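ORF48 (PDB 3UH8) probably serves as a structural component of the baseplate of Lactococcus phage TP901-1, with an immunoglobulin-like N-terminal domain. Local coordinates at residues 94-99 against 115-120; 50-55 against 65-70; 9-14 against 36-41; 4-9 against 30-35. One frame throughout, in Å; residues are numbered along the deposited sequence. Where two conformers were deposited one is given.

All four contacts are strand pairings or strand ends of one mixed beta sheet. Contacts 4 and 3 interleave along the chain: 4-9 runs into 9-14 through the shared Ser9, and 30-35 into 36-41, so contact 3 prolongs the parallel pairing of contact 4 into a loop. Contact 2, an antiparallel hairpin, follows in the chain, and contact 1 comes last. Strands 49-54 and 92-103 are sheet neighbours, which joins contacts 2 and 1, with centres about 10 Å apart. Contact 1 touches contact 3 through Arg115 and contact 4 through Arg115 and Phe117. Contacts 2 and 3 are the most distant pair, with centres about 18 Å apart. Segments remote in sequence thus build one compact all-beta domain.

Contact 1: 94-99 against 115-120; sequences NEAYFS and RTFHYI
Asn94 N donates to Tyr119 O over 2.8 Å in a nearly straight bond (163° at the hydrogen), and Tyr119 N returns the bond to Asn94 O. Ala96 and Phe117 form the next hydrogen-bonded antiparallel pair, Phe117 N lying 2.9 Å from Ala96 O, while His118 CA makes a CA-H...O contact of 3.2 Å with Asn94 O. Tyr119 CG sits between its backbone N and carbonyl carbon (chi1 71°), on the side of the sheet that also carries Asn94 and Ala96. Asn94 CB lies over one face of the Tyr119 ring, 3.6 Å from the centroid, and Ala96 CB approaches the ring edge. The polar ends of this pair are held elsewhere, Tyr119 OH by Ala87 O and Asn94 ND2 by Phe90 O. Strands 92-103 and 112-122 are neighbours in the sheet of this immunoglobulin-like domain, and Phe117 on the latter packs on Ile6 and Leu8 of strand 2-9. Phe98 CE2 reaches Phe117 CE1 at 3.7 Å; the two ring planes are only 12° apart but slid so far that they hardly overlap. On the face of Glu95 and His118 the chemistry turns polar. Glu95 CG, anti to the backbone N, lies over one face of the His118 imidazole; the chain beyond it is extended and OE2 comes within 3.3 Å of His118 NE2, a weak hydrogen bond. Thr116 OG1 lies 3.1 Å from Glu95 OE1.

Contact 2: 50-55 against 65-70; sequences PFFCLM and SEESVV
Five backbone hydrogen bonds join Pro50-Leu54 to Ser65-Val69. Phe52 and Glu67 bond both ways, Phe52 N reaching Glu67 O at 2.7 Å, and Leu54 and Ser65 do the same, with Leu54 N 2.8 Å from Ser65 O. A further bond, Val69 N to Pro50 O, is longer at 3.1 Å. Between the hydrogen-bonded pairs, Glu66 CA meets Phe52 O and Cys53 CA meets Ser65 O in CA-H...O contacts, so each of these carbonyls serves both an N-H and a C-H.

Apolar packing concentrates at the Pro50 end. The Pro50 and Val69 side chains cross at about a right angle, CG of the proline 4.0 Å from CB of the valine, and Val69 CG2 also approaches Phe52 CB. Mixed contacts fill the rest. Leu54 CD2 lies 3.5 Å from Ser65 OG. On the other face of the sheet, Cys53 SG rests 3.7 Å from Glu66 CG, and Phe51 CE1 is just as near to Ser68 CB.

Phe52 and Glu67 lie side by side, pointing the same way, Phe52 CD2 3.9 Å from Glu67 OE1. The carboxylate of Glu67 is bound beyond the pair, by Tyr81 OH and Ser84 OG, whereas Glu66 forms a salt bridge with Arg101. Within the fold this is a beta hairpin: strand 92-103 flanks strand 49-54, strand 78-82 pairs with strand 65-73, and helix 85-89 packs against Phe52, Leu54 and Ser65.

Contact 3: 9-14 against 36-41; sequences STTEPN and IVENGQ
Ser9 and Val37 pack closely as a parallel pair, Ser9 CA making a 3.2 Å CA-H...O contact with Val37 O. The same carbonyl accepts Thr10 N at 3.0 Å, though the bond is bent to 137° at the hydrogen. Beside it Ser9 CB lies against Val37 CG1. Thr10 OG1 then donates to Glu38 OE1 at 3.0 Å, meeting the oxygen on its anti side and 25° out of the carboxylate plane; the other oxygen of Glu38 forms a salt bridge with Lys43, so each carboxylate oxygen has a partner.

Past Thr10 the two chains part and the grip thins. Asn39 N donates to Thr11 OG1 over 3.3 Å, and the Thr11 and Asn39 side chains cross at about a right angle, with Thr11 CG2 against Asn39 OD1. Placed between its own backbone N and carbonyl carbon (chi1 59°), Thr11 OG1 can accept Asn39 N and also donate to Glu12 OE2, which it meets from above the carboxylate plane. Here a water takes over, 2.7 Å from Ser9 OG and bonded weakly by Gly40 N, among the exposed residues Glu12, Asn39 and Gly40.

The bend of 9-14 is fixed from within. Asn14 bonds the backbone of Ser9 twice, OD1 taking Ser9 N at 2.7 Å and ND2 giving to Ser9 O, while ND2 also reaches Arg115 O. Ser9 OG accepts Glu12 N at 2.9 Å, three residues on. That bond defines an ST motif, placed where strand 2-9 ends and the chain turns away from strand 30-38 in this immunoglobulin-like domain.

Contact 4: 4-9 against 30-35; sequences HFITLS and QAIVAQ
Five backbone hydrogen bonds run between His4-Leu8 and Ala31-Gln35, alternating in direction as in a parallel pair: His4 N to Ala31 O, Val33 N to His4 O, Ile6 N to Val33 O, Gln35 N to Ile6 O, and Leu8 N to Gln35 O, which is shortest at 2.7 Å. Close CA-H...O contacts join the same edges, Phe5 CA standing 3.2 Å from Val33 O.

Apolar contacts split between the two faces of the sheet. On the inner face Leu8 CD1 meets Ala34 CB at 4.0 Å, and Ile6 CG1 approaches Ile32 CG2 in the conformer given, a less certain contact; Ile17 and Val20 pack against Ile6 from beyond the pair. Opposite them, Val33 CG1 touches the edge of the Phe5 ring at CD1, 3.7 Å away. Phe5 CG is anti to the backbone N (chi1 -175°), and the side chain lies beside Gln35, with CZ near Gln35 CB. Thr7 also lies beside Gln35, Thr7 CG2 3.8 Å from Gln35 CG.

Water links His4 NE2 to Gln30 OE1, at 2.9 Å from each, near the plane of the imidazole. Regular backbone bonding therefore carries the union, while the side chains make the two faces differ: largely aliphatic on the side of Ile6 and Ala34, where His4 adds a water-bound polar end, and mixed on the side of Phe5, Thr7 and Gln35.

Contact 1: 94-99 against 115-120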
loop_
_atom_site.group_PDB
_atom_site.type_symbol
_atom_site.label_atom_id
_atom_site.label_comp_id
_atom_site.label_asym_id
_atom_site.label_seq_id
_atom_site.Cartn_x
_atom_site.Cartn_y
_atom_site.Cartn_z
ATOM N N ASN A 94 -7.641 4.240 9.093
ATOM C CA ASN A 94 -7.782 3.174 8.106
ATOM C C ASN A 94 -6.665 2.150 8.252
ATOM O O ASN A 94 -5.551 2.507 8.635
ATOM C CB ASN A 94 -7.767 3.754 6.698
ATOM C CG ASN A 94 -9.019 4.499 6.320
ATOM O OD1 ASN A 94 -9.891 3.971 5.628
ATOM N ND2 ASN A 94 -9.127 5.749 6.744
ATOM N N GLU A 95 -6.965 0.885 7.930
ATOM C CA GLU A 95 -6.015 -0.225 7.985
ATOM C C GLU A 95 -5.930 -0.871 6.603
ATOM O O GLU A 95 -6.962 -1.202 6.015
ATOM C CB GLU A 95 -6.438 -1.245 9.056
ATOM C CG GLU A 95 -5.461 -2.400 9.239
ATOM C CD GLU A 95 -5.679 -3.296 10.446
ATOM O OE1 GLU A 95 -4.949 -4.306 10.563
ATOM O OE2 GLU A 95 -6.555 -2.983 11.286
ATOM N N ALA A 96 -4.700 -1.024 6.079
ATOM C CA ALA A 96 -4.451 -1.608 4.757
ATOM C C ALA A 96 -3.145 -2.403 4.697
ATOM O O ALA A 96 -2.357 -2.363 5.642
ATOM C CB ALA A 96 -4.450 -0.512 3.696
ATOM N N TYR A 97 -2.927 -3.132 3.582
ATOM C CA TYR A 97 -1.722 -3.924 3.323
ATOM C C TYR A 97 -1.466 -4.081 1.815
ATOM O O TYR A 97 -2.390 -3.936 1.015
ATOM C CB TYR A 97 -1.775 -5.291 4.050
ATOM C CG TYR A 97 -2.643 -6.343 3.391
ATOM C CD1 TYR A 97 -2.092 -7.294 2.536
ATOM C CD2 TYR A 97 -4.008 -6.422 3.662
ATOM C CE1 TYR A 97 -2.882 -8.274 1.938
ATOM C CE2 TYR A 97 -4.804 -7.411 3.085
ATOM C CZ TYR A 97 -4.237 -8.328 2.214
ATOM O OH TYR A 97 -4.997 -9.299 1.617
ATOM N N PHE A 98 -0.214 -4.394 1.437
ATOM C CA PHE A 98 0.159 -4.613 0.042
ATOM C C PHE A 98 0.387 -6.089 -0.239
ATOM O O PHE A 98 1.157 -6.736 0.467
ATOM C CB PHE A 98 1.379 -3.773 -0.365
ATOM C CG PHE A 98 1.092 -2.295 -0.460
ATOM C CD1 PHE A 98 0.433 -1.768 -1.567
ATOM C CD2 PHE A 98 1.460 -1.432 0.559
ATOM C CE1 PHE A 98 0.143 -0.403 -1.642
ATOM C CE2 PHE A 98 1.182 -0.064 0.478
ATOM C CZ PHE A 98 0.523 0.441 -0.623
ATOM N N SER A 99 -0.303 -6.617 -1.259
ATOM C CA SER A 99 -0.221 -8.009 -1.697
ATOM C C SER A 99 0.455 -8.066 -3.070
ATOM O O SER A 99 0.088 -7.306 -3.966
ATOM C CB SER A 99 -1.614 -8.626 -1.747
ATOM O OG SER A 99 -1.615 -9.902 -2.366
ATOM N N ARG A 115 2.822 -6.707 5.930
ATOM C CA ARG A 115 1.993 -6.787 7.118
ATOM C C ARG A 115 1.145 -5.531 7.156
ATOM O O ARG A 115 1.501 -4.548 6.500
ATOM C CB ARG A 115 2.867 -6.950 8.352
ATOM C CG ARG A 115 3.422 -8.369 8.406
ATOM C CD ARG A 115 4.449 -8.583 9.490
ATOM N NE ARG A 115 4.000 -8.066 10.782
ATOM C CZ ARG A 115 3.643 -8.822 11.813
ATOM N NH1 ARG A 115 3.703 -10.144 11.728
ATOM N NH2 ARG A 115 3.250 -8.260 12.948
ATOM N N THR A 116 -0.009 -5.572 7.851
ATOM C CA THR A 116 -0.911 -4.418 7.910
ATOM C C THR A 116 -0.256 -3.178 8.504
ATOM O O THR A 116 0.647 -3.275 9.336
ATOM C CB THR A 116 -2.250 -4.732 8.604
ATOM O OG1 THR A 116 -2.033 -5.018 9.985
ATOM C CG2 THR A 116 -3.035 -5.840 7.926
ATOM N N PHE A 117 -0.701 -2.019 8.034
ATOM C CA PHE A 117 -0.263 -0.711 8.484
ATOM C C PHE A 117 -1.486 0.183 8.526
ATOM O O PHE A 117 -2.512 -0.131 7.910
ATOM C CB PHE A 117 0.818 -0.135 7.551
ATOM C CG PHE A 117 0.345 0.309 6.184
ATOM C CD1 PHE A 117 0.248 -0.598 5.137
ATOM C CD2 PHE A 117 0.030 1.640 5.936
ATOM C CE1 PHE A 117 -0.192 -0.188 3.875
ATOM C CE2 PHE A 117 -0.408 2.049 4.673
ATOM C CZ PHE A 117 -0.513 1.133 3.650
ATOM N N HIS A 118 -1.372 1.307 9.225
ATOM C CA HIS A 118 -2.468 2.246 9.331
ATOM C C HIS A 118 -2.139 3.584 8.714
ATOM O O HIS A 118 -0.980 4.000 8.708
ATOM C CB HIS A 118 -2.874 2.433 10.794
ATOM C CG HIS A 118 -3.544 1.238 11.400
ATOM N ND1 HIS A 118 -2.811 0.236 12.009
ATOM C CD2 HIS A 118 -4.861 0.947 11.513
ATOM C CE1 HIS A 118 -3.700 -0.640 12.451
ATOM N NE2 HIS A 118 -4.947 -0.252 12.179
ATOM N N TYR A 119 -3.175 4.259 8.207
ATOM C CA TYR A 119 -3.109 5.610 7.664
ATOM C C TYR A 119 -4.361 6.364 8.096
ATOM O O TYR A 119 -5.402 5.746 8.336
ATOM C CB TYR A 119 -2.878 5.631 6.138
ATOM C CG TYR A 119 -4.047 5.188 5.285
ATOM C CD1 TYR A 119 -4.959 6.111 4.783
ATOM C CD2 TYR A 119 -4.193 3.856 4.907
ATOM C CE1 TYR A 119 -6.018 5.715 3.965
ATOM C CE2 TYR A 119 -5.245 3.447 4.085
ATOM C CZ TYR A 119 -6.154 4.383 3.615
ATOM O OH TYR A 119 -7.203 3.991 2.826
ATOM N N ILE A 120 -4.257 7.687 8.229
ATOM C CA ILE A 120 -5.386 8.505 8.668
ATOM C C ILE A 120 -5.954 9.396 7.573
ATOM O O ILE A 120 -5.209 10.139 6.938
ATOM C CB ILE A 120 -5.138 9.226 10.043
ATOM C CG1 ILE A 120 -5.980 10.510 10.217
ATOM C CG2 ILE A 120 -3.659 9.496 10.316
ATOM C CD1 ILE A 120 -6.694 10.616 11.521
#

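Contact 2: 50-55 against 65-70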
loop_
_atom_site.group_PDB
_atom_site.type_symbol
_atom_site.label_atom_id
_atom_site.label_comp_id
_atom_site.label_asym_id
_atom_site.label_seq_id
_atom_site.Cartn_x
_atom_site.Cartn_y
_atom_site.Cartn_z
ATOM N N PRO A 50 2.103 -5.432 -7.460
ATOM C CA PRO A 50 1.591 -5.046 -6.136
ATOM C C PRO A 50 0.123 -4.631 -6.163
ATOM O O PRO A 50 -0.341 -4.024 -7.129
ATOM C CB PRO A 50 2.502 -3.893 -5.709
ATOM C CG PRO A 50 3.125 -3.385 -6.955
ATOM C CD PRO A 50 2.888 -4.344 -8.079
ATOM N N PHE A 51 -0.605 -4.973 -5.096
ATOM C CA PHE A 51 -2.021 -4.660 -4.948
ATOM C C PHE A 51 -2.297 -3.969 -3.627
ATOM O O PHE A 51 -1.805 -4.406 -2.586
ATOM C CB PHE A 51 -2.874 -5.933 -5.069
ATOM C CG PHE A 51 -3.126 -6.382 -6.487
ATOM C CD1 PHE A 51 -4.269 -5.980 -7.165
ATOM C CD2 PHE A 51 -2.224 -7.205 -7.144
ATOM C CE1 PHE A 51 -4.502 -6.396 -8.480
ATOM C CE2 PHE A 51 -2.465 -7.632 -8.453
ATOM C CZ PHE A 51 -3.596 -7.214 -9.116
ATOM N N PHE A 52 -3.082 -2.886 -3.671
ATOM C CA PHE A 52 -3.480 -2.151 -2.478
ATOM C C PHE A 52 -4.744 -2.811 -1.939
ATOM O O PHE A 52 -5.786 -2.776 -2.598
ATOM C CB PHE A 52 -3.705 -0.657 -2.789
ATOM C CG PHE A 52 -4.303 0.138 -1.649
ATOM C CD1 PHE A 52 -3.508 0.591 -0.602
ATOM C CD2 PHE A 52 -5.662 0.426 -1.617
ATOM C CE1 PHE A 52 -4.062 1.320 0.452
ATOM C CE2 PHE A 52 -6.212 1.165 -0.567
ATOM C CZ PHE A 52 -5.411 1.605 0.462
ATOM N N CYS A 53 -4.639 -3.441 -0.762
ATOM C CA CYS A 53 -5.768 -4.115 -0.134
ATOM C C CYS A 53 -6.226 -3.341 1.097
ATOM O O CYS A 53 -5.584 -3.408 2.146
ATOM C CB CYS A 53 -5.427 -5.567 0.196
ATOM S SG CYS A 53 -4.900 -6.553 -1.230
ATOM N N LEU A 54 -7.305 -2.556 0.940
ATOM C CA LEU A 54 -7.888 -1.780 2.031
ATOM C C LEU A 54 -8.789 -2.705 2.823
ATOM O O LEU A 54 -9.621 -3.416 2.240
ATOM C CB LEU A 54 -8.664 -0.544 1.525
ATOM C CG LEU A 54 -9.489 0.249 2.568
ATOM C CD1 LEU A 54 -8.600 1.033 3.535
ATOM C CD2 LEU A 54 -10.472 1.166 1.895
ATOM N N MET A 55 -8.661 -2.723 4.147
ATOM C CA MET A 55 -9.464 -3.597 4.962
ATOM C C MET A 55 -10.792 -2.991 5.422
ATOM O O MET A 55 -10.855 -1.814 5.772
ATOM C CB MET A 55 -8.646 -4.128 6.132
ATOM C CG MET A 55 -7.685 -5.227 5.736
ATOM S SD MET A 55 -6.728 -5.880 7.111
ATOM C CE MET A 55 -7.953 -6.928 7.898
ATOM N N SER A 65 -11.350 -3.924 -0.086
ATOM C CA SER A 65 -11.191 -3.292 -1.401
ATOM C C SER A 65 -9.787 -3.504 -1.967
ATOM O O SER A 65 -8.803 -3.123 -1.333
ATOM C CB SER A 65 -11.545 -1.806 -1.351
ATOM O OG SER A 65 -11.986 -1.366 -0.076
ATOM N N GLU A 66 -9.711 -4.115 -3.162
ATOM C CA GLU A 66 -8.450 -4.399 -3.845
ATOM C C GLU A 66 -8.282 -3.538 -5.076
ATOM O O GLU A 66 -9.189 -3.463 -5.909
ATOM C CB GLU A 66 -8.333 -5.868 -4.236
ATOM C CG GLU A 66 -8.129 -6.801 -3.060
ATOM C CD GLU A 66 -8.065 -8.269 -3.432
ATOM O OE1 GLU A 66 -7.725 -9.093 -2.553
ATOM O OE2 GLU A 66 -8.344 -8.606 -4.606
ATOM N N GLU A 67 -7.110 -2.906 -5.198
ATOM C CA GLU A 67 -6.769 -2.035 -6.321
ATOM C C GLU A 67 -5.336 -2.289 -6.753
ATOM O O GLU A 67 -4.440 -2.336 -5.908
ATOM C CB GLU A 67 -6.929 -0.562 -5.930
ATOM C CG GLU A 67 -8.345 -0.141 -5.570
ATOM C CD GLU A 67 -8.444 1.154 -4.791
ATOM O OE1 GLU A 67 -7.460 1.927 -4.784
ATOM O OE2 GLU A 67 -9.514 1.402 -4.191
ATOM N N SER A 68 -5.119 -2.436 -8.069
ATOM C CA SER A 68 -3.783 -2.643 -8.624
ATOM C C SER A 68 -2.985 -1.344 -8.557
ATOM O O SER A 68 -3.507 -0.282 -8.914
ATOM C CB SER A 68 -3.866 -3.155 -10.059
ATOM O OG SER A 68 -4.299 -2.153 -10.963
ATOM N N VAL A 69 -1.739 -1.428 -8.062
ATOM C CA VAL A 69 -0.820 -0.291 -7.941
ATOM C C VAL A 69 -0.233 -0.024 -9.336
ATOM O O VAL A 69 0.251 -0.954 -9.988
ATOM C CB VAL A 69 0.260 -0.545 -6.849
ATOM C CG1 VAL A 69 1.334 0.542 -6.844
ATOM C CG2 VAL A 69 -0.374 -0.670 -5.465
ATOM N N VAL A 70 -0.316 1.233 -9.800
ATOM C CA VAL A 70 0.141 1.628 -11.135
ATOM C C VAL A 70 1.668 1.680 -11.264
ATOM O O VAL A 70 2.214 0.950 -12.087
ATOM C CB VAL A 70 -0.576 2.900 -11.682
ATOM C CG1 VAL A 70 -0.180 3.190 -13.131
ATOM C CG2 VAL A 70 -2.093 2.772 -11.566
#

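Contact 3: 9-14 against 36-41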
loop_
_atom_site.group_PDB
_atom_site.type_symbol
_atom_site.label_atom_id
_atom_site.label_comp_id
_atom_site.label_asym_id
_atom_site.label_seq_id
_atom_site.Cartn_x
_atom_site.Cartn_y
_atom_site.Cartn_z
ATOM N N SER A 9 7.345 -3.555 6.108
ATOM C CA SER A 9 7.955 -4.867 6.295
ATOM C C SER A 9 6.983 -6.029 6.070
ATOM O O SER A 9 5.776 -5.888 6.287
ATOM C CB SER A 9 8.594 -4.967 7.676
ATOM O OG SER A 9 9.240 -6.214 7.861
ATOM N N THR A 10 7.530 -7.181 5.644
ATOM C CA THR A 10 6.779 -8.421 5.411
ATOM C C THR A 10 6.966 -9.374 6.594
ATOM O O THR A 10 6.120 -10.235 6.844
ATOM C CB THR A 10 7.200 -9.080 4.089
ATOM O OG1 THR A 10 8.573 -9.467 4.167
ATOM C CG2 THR A 10 6.973 -8.183 2.881
ATOM N N THR A 11 8.089 -9.212 7.304
ATOM C CA THR A 11 8.465 -9.992 8.479
ATOM C C THR A 11 8.026 -9.294 9.770
ATOM O O THR A 11 7.411 -9.924 10.628
ATOM C CB THR A 11 9.996 -10.219 8.494
ATOM O OG1 THR A 11 10.648 -8.949 8.506
ATOM C CG2 THR A 11 10.501 -11.044 7.318
ATOM N N GLU A 12 8.344 -7.997 9.932
ATOM C CA GLU A 12 8.079 -7.200 11.140
ATOM C C GLU A 12 6.744 -6.419 11.184
ATOM O O GLU A 12 6.198 -6.097 10.138
ATOM C CB GLU A 12 9.185 -6.193 11.257
ATOM C CG GLU A 12 10.223 -6.551 12.258
ATOM C CD GLU A 12 11.534 -6.785 11.584
ATOM O OE1 GLU A 12 12.380 -5.865 11.647
ATOM O OE2 GLU A 12 11.654 -7.819 10.885
ATOM N N PRO A 13 6.281 -5.986 12.381
ATOM C CA PRO A 13 5.061 -5.176 12.455
ATOM C C PRO A 13 5.249 -3.815 11.825
ATOM O O PRO A 13 6.374 -3.276 11.826
ATOM C CB PRO A 13 4.870 -5.027 13.951
ATOM C CG PRO A 13 6.271 -5.128 14.484
ATOM C CD PRO A 13 6.972 -6.139 13.680
ATOM N N ASN A 14 4.186 -3.217 11.241
ATOM C CA ASN A 14 4.286 -1.910 10.605
ATOM C C ASN A 14 3.666 -0.779 11.441
ATOM O O ASN A 14 3.291 0.243 10.893
ATOM C CB ASN A 14 3.798 -1.954 9.173
ATOM C CG ASN A 14 4.690 -2.739 8.246
ATOM O OD1 ASN A 14 5.913 -2.563 8.198
ATOM N ND2 ASN A 14 4.082 -3.645 7.495
ATOM N N ILE A 36 9.359 -1.440 0.266
ATOM C CA ILE A 36 9.103 -2.804 0.711
ATOM C C ILE A 36 10.389 -3.371 1.317
ATOM O O ILE A 36 11.479 -3.228 0.760
ATOM C CB ILE A 36 8.465 -3.687 -0.388
ATOM C CG1 ILE A 36 7.286 -2.965 -1.102
ATOM C CG2 ILE A 36 8.024 -5.037 0.148
ATOM C CD1 ILE A 36 6.113 -2.324 -0.198
ATOM N N VAL A 37 10.234 -3.929 2.507
ATOM C CA VAL A 37 11.330 -4.448 3.302
ATOM C C VAL A 37 11.063 -5.870 3.799
ATOM O O VAL A 37 9.928 -6.225 4.118
ATOM C CB VAL A 37 11.705 -3.408 4.401
ATOM C CG1 VAL A 37 11.818 -4.014 5.793
ATOM C CG2 VAL A 37 12.973 -2.647 4.027
ATOM N N GLU A 38 12.118 -6.689 3.814
ATOM C CA GLU A 38 12.102 -8.056 4.322
ATOM C C GLU A 38 13.345 -8.176 5.197
ATOM O O GLU A 38 14.466 -8.107 4.685
ATOM C CB GLU A 38 12.083 -9.092 3.181
ATOM C CG GLU A 38 11.729 -10.491 3.659
ATOM C CD GLU A 38 11.154 -11.415 2.604
ATOM O OE1 GLU A 38 9.949 -11.745 2.700
ATOM O OE2 GLU A 38 11.911 -11.832 1.699
ATOM N N ASN A 39 13.136 -8.259 6.529
ATOM C CA ASN A 39 14.176 -8.312 7.569
ATOM C C ASN A 39 15.048 -7.035 7.633
ATOM O O ASN A 39 16.247 -7.110 7.917
ATOM C CB ASN A 39 15.027 -9.596 7.479
ATOM C CG ASN A 39 14.320 -10.860 7.901
ATOM O OD1 ASN A 39 13.580 -10.907 8.892
ATOM N ND2 ASN A 39 14.599 -11.941 7.194
ATOM N N GLY A 40 14.428 -5.882 7.382
ATOM C CA GLY A 40 15.094 -4.583 7.419
ATOM C C GLY A 40 15.898 -4.233 6.183
ATOM O O GLY A 40 16.700 -3.295 6.216
ATOM N N GLN A 41 15.691 -4.978 5.083
ATOM C CA GLN A 41 16.379 -4.754 3.810
ATOM C C GLN A 41 15.396 -4.792 2.634
ATOM O O GLN A 41 14.410 -5.528 2.718
ATOM C CB GLN A 41 17.497 -5.777 3.615
HETATM O O HOH W 1 11.837 -5.904 8.561
#

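Contact 4: 4-9 against 30-35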
loop_
_atom_site.group_PDB
_atom_site.type_symbol
_atom_site.label_atom_id
_atom_site.label_comp_id
_atom_site.label_asym_id
_atom_site.label_seq_id
_atom_site.Cartn_x
_atom_site.Cartn_y
_atom_site.Cartn_z
ATOM N N HIS A 4 3.426 10.603 0.395
ATOM C CA HIS A 4 3.666 10.138 1.761
ATOM C C HIS A 4 4.587 8.920 1.779
ATOM O O HIS A 4 4.163 7.821 1.413
ATOM C CB HIS A 4 2.340 9.873 2.502
ATOM C CG HIS A 4 1.435 11.066 2.560
ATOM N ND1 HIS A 4 1.412 11.902 3.661
ATOM C CD2 HIS A 4 0.566 11.536 1.636
ATOM C CE1 HIS A 4 0.523 12.840 3.379
ATOM N NE2 HIS A 4 -0.009 12.661 2.168
ATOM N N PHE A 5 5.861 9.127 2.173
ATOM C CA PHE A 5 6.869 8.066 2.209
ATOM C C PHE A 5 6.932 7.293 3.517
ATOM O O PHE A 5 7.097 7.887 4.583
ATOM C CB PHE A 5 8.258 8.580 1.806
ATOM C CG PHE A 5 9.320 7.507 1.701
ATOM C CD1 PHE A 5 9.325 6.607 0.643
ATOM C CD2 PHE A 5 10.321 7.401 2.658
ATOM C CE1 PHE A 5 10.304 5.613 0.550
ATOM C CE2 PHE A 5 11.303 6.411 2.561
ATOM C CZ PHE A 5 11.289 5.523 1.509
ATOM N N ILE A 6 6.832 5.956 3.411
ATOM C CA ILE A 6 6.894 4.991 4.516
ATOM C C ILE A 6 7.632 3.714 4.088
ATOM O O ILE A 6 7.649 3.379 2.902
ATOM C CB ILE A 6 5.496 4.661 5.130
ATOM C CG1 ILE A 6 4.491 4.133 4.075
ATOM C CG2 ILE A 6 4.932 5.829 5.958
ATOM C CD1 ILE A 6 3.346 3.331 4.648
ATOM N N THR A 7 8.224 3.002 5.060
ATOM C CA THR A 7 8.926 1.738 4.832
ATOM C C THR A 7 8.071 0.614 5.429
ATOM O O THR A 7 7.797 0.627 6.631
ATOM C CB THR A 7 10.349 1.788 5.420
ATOM O OG1 THR A 7 10.988 3.004 5.026
ATOM C CG2 THR A 7 11.199 0.599 4.998
ATOM N N LEU A 8 7.636 -0.340 4.589
ATOM C CA LEU A 8 6.793 -1.450 5.033
ATOM C C LEU A 8 7.503 -2.790 5.016
ATOM O O LEU A 8 8.161 -3.132 4.034
ATOM C CB LEU A 8 5.478 -1.512 4.237
ATOM C CG LEU A 8 4.564 -0.293 4.361
ATOM C CD1 LEU A 8 3.486 -0.321 3.321
ATOM C CD2 LEU A 8 3.967 -0.178 5.756
ATOM N N SER A 9 7.345 -3.555 6.108
ATOM C CA SER A 9 7.955 -4.867 6.295
ATOM C C SER A 9 6.983 -6.029 6.070
ATOM O O SER A 9 5.776 -5.888 6.287
ATOM C CB SER A 9 8.594 -4.967 7.676
ATOM O OG SER A 9 9.240 -6.214 7.861
ATOM N N GLN A 30 -3.072 12.424 -4.244
ATOM C CA GLN A 30 -2.459 12.051 -2.966
ATOM C C GLN A 30 -1.917 10.641 -3.116
ATOM O O GLN A 30 -2.672 9.725 -3.440
ATOM C CB GLN A 30 -3.480 12.103 -1.820
ATOM C CG GLN A 30 -4.022 13.490 -1.516
ATOM C CD GLN A 30 -5.039 13.433 -0.415
ATOM O OE1 GLN A 30 -4.741 13.716 0.744
ATOM N NE2 GLN A 30 -6.257 13.034 -0.747
ATOM N N ALA A 31 -0.609 10.466 -2.913
ATOM C CA ALA A 31 0.002 9.158 -3.085
ATOM C C ALA A 31 0.850 8.683 -1.920
ATOM O O ALA A 31 1.492 9.494 -1.247
ATOM C CB ALA A 31 0.819 9.132 -4.371
ATOM N N ILE A 32 0.841 7.355 -1.693
ATOM C CA ILE A 32 1.633 6.691 -0.653
ATOM C C ILE A 32 2.841 6.030 -1.337
ATOM O O ILE A 32 2.663 5.112 -2.142
ATOM C CB ILE A 32 0.799 5.680 0.199
ATOM C CG1 ILE A 32 -0.310 6.401 1.011
ATOM C CG2 ILE A 32 1.713 4.845 1.128
ATOM C CD1 ILE A 32 -1.381 5.470 1.670
ATOM N N VAL A 33 4.046 6.527 -1.050
ATOM C CA VAL A 33 5.290 5.998 -1.603
ATOM C C VAL A 33 5.803 5.006 -0.559
ATOM O O VAL A 33 6.044 5.391 0.585
ATOM C CB VAL A 33 6.319 7.109 -1.956
ATOM C CG1 VAL A 33 7.558 6.519 -2.626
ATOM C CG2 VAL A 33 5.692 8.177 -2.851
ATOM N N ALA A 34 5.878 3.722 -0.921
ATOM C CA ALA A 34 6.295 2.702 0.039
ATOM C C ALA A 34 7.552 1.931 -0.337
ATOM O O ALA A 34 7.685 1.478 -1.473
ATOM C CB ALA A 34 5.147 1.745 0.330
ATOM N N GLN A 35 8.468 1.778 0.638
ATOM C CA GLN A 35 9.697 0.994 0.502
ATOM C C GLN A 35 9.399 -0.391 1.103
ATOM O O GLN A 35 9.122 -0.490 2.299
ATOM C CB GLN A 35 10.879 1.690 1.221
ATOM C CG GLN A 35 12.121 0.810 1.358
ATOM C CD GLN A 35 13.163 1.104 0.319
ATOM O OE1 GLN A 35 13.917 2.077 0.426
ATOM N NE2 GLN A 35 13.258 0.249 -0.688
HETATM O O HOH W 2 -2.068 14.539 1.394
#